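Local coordinates for Phenylalanine/tyrosine ammonia-lyase (Rhodosporidium toruloides, PDB 1Y2M), which catalyses the non-oxidative deamination of L-phenylalanine and L-tyrosine to trans-cinnamate and p-coumarate, releasing ammonium at the entry to phenylpropanoid metabolism, at residues Ser58-Asp63 with Lys78-Arg83; Thr300-Val305 with Ser339-His344. All coordinates share one frame; numbering follows the deposited sequence.

Contact 1. Residues Ser58-Asp63 with Lys78-Arg83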
loop_
_atom_site.group_PDB
_atom_site.type_symbol
_atom_site.label_atom_id
_atom_site.label_comp_id
_atom_site.label_asym_id
_atom_site.label_seq_id
_atom_site.Cartn_x
_atom_site.Cartn_y
_atom_site.Cartn_z
ATOM N N SER B 58 19.961 23.581 -31.870
ATOM C CA SER B 58 21.355 23.891 -31.636
ATOM C C SER B 58 21.940 22.875 -30.683
ATOM O O SER B 58 21.234 22.225 -29.919
ATOM C CB SER B 58 21.517 25.290 -31.066
ATOM O OG SER B 58 20.820 25.406 -29.854
ATOM N N THR B 59 23.246 22.718 -30.757
ATOM C CA THR B 59 23.852 21.612 -30.069
ATOM C C THR B 59 23.895 21.838 -28.574
ATOM O O THR B 59 24.289 22.913 -28.084
ATOM C CB THR B 59 25.271 21.381 -30.602
ATOM O OG1 THR B 59 25.188 21.101 -32.006
ATOM C CG2 THR B 59 25.948 20.195 -29.875
ATOM N N LEU B 60 23.544 20.780 -27.857
ATOM C CA LEU B 60 23.660 20.758 -26.408
ATOM C C LEU B 60 25.083 20.398 -26.076
ATOM O O LEU B 60 25.504 19.271 -26.309
ATOM C CB LEU B 60 22.692 19.747 -25.815
ATOM C CG LEU B 60 22.785 19.519 -24.307
ATOM C CD1 LEU B 60 22.578 20.827 -23.496
ATOM C CD2 LEU B 60 21.791 18.439 -23.844
ATOM N N GLU B 61 25.809 21.366 -25.534
ATOM C CA GLU B 61 27.190 21.207 -25.132
ATOM C C GLU B 61 27.293 20.812 -23.667
ATOM O O GLU B 61 26.868 21.548 -22.777
ATOM C CB GLU B 61 27.966 22.508 -25.368
ATOM C CG GLU B 61 28.377 22.690 -26.824
ATOM C CD GLU B 61 29.481 23.743 -27.004
ATOM O OE1 GLU B 61 29.140 24.915 -26.758
ATOM O OE2 GLU B 61 30.651 23.407 -27.378
ATOM N N LEU B 62 27.813 19.626 -23.418
ATOM C CA LEU B 62 27.895 19.069 -22.069
ATOM C C LEU B 62 29.231 19.412 -21.414
ATOM O O LEU B 62 30.303 19.147 -21.970
ATOM C CB LEU B 62 27.747 17.553 -22.123
ATOM C CG LEU B 62 26.428 17.081 -22.691
ATOM C CD1 LEU B 62 26.385 15.561 -22.757
ATOM C CD2 LEU B 62 25.257 17.665 -21.901
ATOM N N ASP B 63 29.152 20.040 -20.242
ATOM C CA ASP B 63 30.335 20.469 -19.540
ATOM C C ASP B 63 30.441 19.938 -18.119
ATOM O O ASP B 63 31.358 20.308 -17.414
ATOM C CB ASP B 63 30.468 22.010 -19.551
ATOM C CG ASP B 63 29.325 22.715 -18.837
ATOM O OD1 ASP B 63 28.810 22.200 -17.842
ATOM O OD2 ASP B 63 28.931 23.816 -19.253
ATOM N N LYS B 78 13.453 15.210 -28.398
ATOM C CA LYS B 78 13.377 16.107 -29.559
ATOM C C LYS B 78 14.542 16.029 -30.539
ATOM O O LYS B 78 14.688 16.881 -31.436
ATOM C CB LYS B 78 13.213 17.569 -29.124
ATOM C CG LYS B 78 12.153 17.837 -28.080
ATOM C CD LYS B 78 10.787 17.686 -28.640
ATOM C CE LYS B 78 9.724 18.089 -27.628
ATOM N NZ LYS B 78 8.444 18.258 -28.338
ATOM N N GLY B 79 15.374 15.004 -30.391
ATOM C CA GLY B 79 16.486 14.795 -31.304
ATOM C C GLY B 79 17.562 15.857 -31.324
ATOM O O GLY B 79 18.323 15.959 -32.291
ATOM N N ARG B 80 17.681 16.625 -30.254
ATOM C CA ARG B 80 18.684 17.662 -30.207
ATOM C C ARG B 80 20.076 17.096 -30.259
ATOM O O ARG B 80 20.347 16.110 -29.556
ATOM C CB ARG B 80 18.587 18.420 -28.909
ATOM C CG ARG B 80 19.483 19.646 -28.879
ATOM C CD ARG B 80 19.191 20.341 -27.620
ATOM N NE ARG B 80 19.959 21.572 -27.444
ATOM C CZ ARG B 80 19.957 22.241 -26.301
ATOM N NH1 ARG B 80 19.183 21.823 -25.280
ATOM N NH2 ARG B 80 20.699 23.325 -26.182
ATOM N N PRO B 81 20.961 17.681 -31.082
ATOM C CA PRO B 81 22.333 17.174 -31.124
ATOM C C PRO B 81 23.020 17.375 -29.779
ATOM O O PRO B 81 22.745 18.360 -29.103
ATOM C CB PRO B 81 23.012 18.053 -32.168
ATOM C CG PRO B 81 21.929 18.615 -32.968
ATOM C CD PRO B 81 20.765 18.775 -32.041
ATOM N N VAL B 82 23.939 16.491 -29.423
ATOM C CA VAL B 82 24.607 16.531 -28.128
ATOM C C VAL B 82 26.097 16.333 -28.377
ATOM O O VAL B 82 26.491 15.477 -29.187
ATOM C CB VAL B 82 24.055 15.436 -27.177
ATOM C CG1 VAL B 82 24.819 15.378 -25.870
ATOM C CG2 VAL B 82 22.590 15.627 -26.943
ATOM N N ARG B 83 26.928 17.134 -27.721
ATOM C CA ARG B 83 28.368 16.903 -27.731
ATOM C C ARG B 83 29.025 17.314 -26.405
ATOM O O ARG B 83 28.531 18.168 -25.679
ATOM C CB ARG B 83 29.026 17.684 -28.900
ATOM C CG ARG B 83 28.736 17.117 -30.303
ATOM C CD ARG B 83 29.160 18.086 -31.423
ATOM N NE ARG B 83 29.830 17.450 -32.565
ATOM C CZ ARG B 83 31.083 16.977 -32.542
ATOM N NH1 ARG B 83 31.809 17.014 -31.425
ATOM N NH2 ARG B 83 31.613 16.435 -33.640
HETATM O O HOH W 1 22.441 24.806 -27.821
#
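The guanidinium of Arg80 carries Leu60 CB on one face, over its centre and 3.6 Å above its plane, while Ser58 O and a water lie in that plane at its edge. Arg80 NE gives a hydrogen bond to Ser58 O (2.9 Å), only 5° out of the guanidinium plane. The water accepts from Arg80 NH2, donates to Thr59 O and is also bonded to Ser58 OG, tying the arginine tip to two consecutive residues of 58-63. CG of Arg80 stands anti to its backbone N (chi1 -172°), and the chain runs extended from there to NE, crossing the Leu60 side chain at about a right angle. Arg80 NH1 has a salt bridge to Asp71 and a hydrogen bond to Ser74, both in helix 69-77. That helix joins the two strands as a beta-alpha-beta unit, whose sheet is a parallel pair, 60-62 beside 82-84. The ladder between them consists of Leu60 N to Pro81 O, Arg83 N to Leu60 O and Leu62 N to Arg83 O. Leu60 and Val82 share one face of the pair, Glu61 and Arg83 the other. Leu62 CD1 presses on Val82 CG1 at 3.5 Å, tighter than usual for two carbons.

Contact 2. Residues Thr300-Val305 with Ser339-His344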
loop_
_atom_site.group_PDB
_atom_site.type_symbol
_atom_site.label_atom_id
_atom_site.label_comp_id
_atom_site.label_asym_id
_atom_site.label_seq_id
_atom_site.Cartn_x
_atom_site.Cartn_y
_atom_site.Cartn_z
ATOM N N THR B 300 -13.759 24.781 -14.854
ATOM C CA THR B 300 -14.880 24.225 -14.065
ATOM C C THR B 300 -15.602 25.295 -13.253
ATOM O O THR B 300 -16.830 25.262 -13.114
ATOM C CB THR B 300 -14.427 23.036 -13.205
ATOM O OG1 THR B 300 -13.762 22.041 -14.023
ATOM C CG2 THR B 300 -15.611 22.375 -12.503
ATOM N N VAL B 301 -14.867 26.230 -12.649
ATOM C CA VAL B 301 -15.536 27.313 -11.926
ATOM C C VAL B 301 -16.442 28.029 -12.939
ATOM O O VAL B 301 -17.592 28.367 -12.631
ATOM C CB VAL B 301 -14.518 28.301 -11.288
ATOM C CG1 VAL B 301 -15.213 29.538 -10.746
ATOM C CG2 VAL B 301 -13.679 27.627 -10.168
ATOM N N GLU B 302 -15.938 28.240 -14.156
ATOM C CA GLU B 302 -16.750 28.911 -15.182
ATOM C C GLU B 302 -18.002 28.092 -15.554
ATOM O O GLU B 302 -19.117 28.582 -15.513
ATOM C CB GLU B 302 -15.902 29.216 -16.423
ATOM C CG GLU B 302 -14.825 30.242 -16.158
ATOM C CD GLU B 302 -14.139 30.661 -17.463
ATOM O OE1 GLU B 302 -13.379 29.825 -17.977
ATOM O OE2 GLU B 302 -14.379 31.792 -18.000
ATOM N N ALA B 303 -17.834 26.799 -15.837
ATOM C CA ALA B 303 -18.971 25.957 -16.213
ATOM C C ALA B 303 -20.000 25.877 -15.076
ATOM O O ALA B 303 -21.172 25.783 -15.322
ATOM C CB ALA B 303 -18.521 24.567 -16.555
HETATM N N MSE B 304 -19.533 25.943 -13.830
HETATM C CA MSE B 304 -20.411 25.821 -12.648
HETATM C C MSE B 304 -20.964 27.161 -12.201
HETATM O O MSE B 304 -21.654 27.223 -11.217
HETATM C CB MSE B 304 -19.626 25.194 -11.511
HETATM C CG MSE B 304 -19.194 23.770 -11.773
HETATM SE SE MSE B 304 -20.770 22.591 -11.412
HETATM C CE MSE B 304 -20.874 22.696 -9.416
ATOM N N VAL B 305 -20.684 28.218 -12.961
ATOM C CA VAL B 305 -20.982 29.605 -12.565
ATOM C C VAL B 305 -20.633 29.796 -11.080
ATOM O O VAL B 305 -21.402 30.346 -10.271
ATOM C CB VAL B 305 -22.410 30.048 -12.954
ATOM C CG1 VAL B 305 -22.655 31.486 -12.609
ATOM C CG2 VAL B 305 -22.532 29.980 -14.457
ATOM N N SER B 339 -13.659 36.565 -16.934
ATOM C CA SER B 339 -14.745 35.605 -17.138
ATOM C C SER B 339 -16.105 36.259 -16.895
ATOM O O SER B 339 -16.278 36.999 -15.950
ATOM C CB SER B 339 -14.618 34.392 -16.209
ATOM O OG SER B 339 -15.635 33.428 -16.510
ATOM N N ARG B 340 -17.066 35.991 -17.773
ATOM C CA ARG B 340 -18.445 36.374 -17.528
ATOM C C ARG B 340 -19.261 35.171 -17.105
ATOM O O ARG B 340 -20.460 35.291 -16.916
ATOM C CB ARG B 340 -19.045 37.035 -18.778
ATOM C CG ARG B 340 -18.376 38.363 -19.134
ATOM C CD ARG B 340 -18.889 38.961 -20.443
ATOM N NE ARG B 340 -20.335 39.174 -20.421
ATOM C CZ ARG B 340 -21.144 39.118 -21.482
ATOM N NH1 ARG B 340 -20.684 38.857 -22.719
ATOM N NH2 ARG B 340 -22.443 39.323 -21.297
ATOM N N PHE B 341 -18.619 34.032 -16.885
ATOM C CA PHE B 341 -19.279 32.850 -16.309
ATOM C C PHE B 341 -19.057 32.807 -14.765
ATOM O O PHE B 341 -19.989 32.685 -13.973
ATOM C CB PHE B 341 -18.702 31.557 -16.861
ATOM C CG PHE B 341 -19.130 31.171 -18.270
ATOM C CD1 PHE B 341 -20.470 30.995 -18.615
ATOM C CD2 PHE B 341 -18.166 30.887 -19.225
ATOM C CE1 PHE B 341 -20.837 30.562 -19.872
ATOM C CE2 PHE B 341 -18.547 30.469 -20.514
ATOM C CZ PHE B 341 -19.871 30.285 -20.815
ATOM N N ALA B 342 -17.804 32.916 -14.362
ATOM C CA ALA B 342 -17.465 32.933 -12.927
ATOM C C ALA B 342 -17.964 34.228 -12.312
ATOM O O ALA B 342 -17.931 35.294 -12.960
ATOM C CB ALA B 342 -15.981 32.824 -12.720
ATOM N N VAL B 343 -18.406 34.137 -11.056
ATOM C CA VAL B 343 -18.837 35.282 -10.247
ATOM C C VAL B 343 -17.639 35.920 -9.532
ATOM O O VAL B 343 -16.859 35.228 -8.874
ATOM C CB VAL B 343 -19.896 34.831 -9.242
ATOM C CG1 VAL B 343 -20.365 35.985 -8.364
ATOM C CG2 VAL B 343 -21.073 34.200 -10.003
ATOM N N HIS B 344 -17.495 37.243 -9.678
ATOM C CA HIS B 344 -16.324 37.966 -9.163
ATOM C C HIS B 344 -16.565 38.639 -7.810
ATOM O O HIS B 344 -17.610 39.227 -7.620
ATOM C CB HIS B 344 -15.869 38.975 -10.215
ATOM C CG HIS B 344 -15.378 38.307 -11.458
ATOM N ND1 HIS B 344 -14.117 37.757 -11.541
ATOM C CD2 HIS B 344 -16.003 38.005 -12.619
ATOM C CE1 HIS B 344 -13.978 37.175 -12.721
ATOM N NE2 HIS B 344 -15.104 37.326 -13.398
#
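Ser339 OG is engaged three times over: it donates to Glu302 OE2 in the last turn of helix 273-303 and accepts from two backbone amides of its own loop, ahead of helix 345-348. The bond to Glu302 uses the anti lone pair of OE2; its modelled length, 2.5 Å from Ser339 OG to Glu302 OE2, is doubtful. Ser339 OG, anti to the backbone N (chi1 -175°), accepts from Phe341 N, making an ST turn, and from Ala342 N, making an ST motif, each at 3.1 Å. Glu302 and Phe341 cross at about a right angle, with carboxylate and ring planes 80° apart; Glu302 CB lies 3.7 Å from Phe341 CB. The helix ends in a Schellman motif, with Val305 at positive phi and its N bonded back to Glu302 O. Val305 CG1 reaches Phe341 O at 3.2 Å. Apolar contacts complete the join: Val301 CG1 on Ala342 CB at 3.9 Å, and Val305 CG1 on Val343 CG2. The Phe341 ring also meets the rings of Phe542 and Tyr657. Ser659 N also donates to Glu302 OE2, and Thr662 bonds to OE1. The buried carboxylate thus has polar partners on both oxygens, and the two amides would probably polarise the Ser339 hydroxyl, making it a stronger donor to Glu302.

How the contacts relate
The two contacts differ in kind: contact 1 closes a beta-alpha-beta unit, contact 2 joins a helix end to a loop. Contact 1 spans 14 intervening residues, mostly a single helix, and contact 2 spans 33; they follow one another along the chain and lie on opposite sides of its centre. Their centres are 45 Å apart and their nearest atoms about 27 Å, so neither touches the other. Contact 1 is partly buried and lies away from the annotated sites. Contact 2 is buried and nearer the substrate region: the side chain of Val343 is about 8 Å from that of Gln360, and that of Val301 about 8 Å from that of Arg366. Gln360 and Arg366 are inferred by similarity to bind cinnamate.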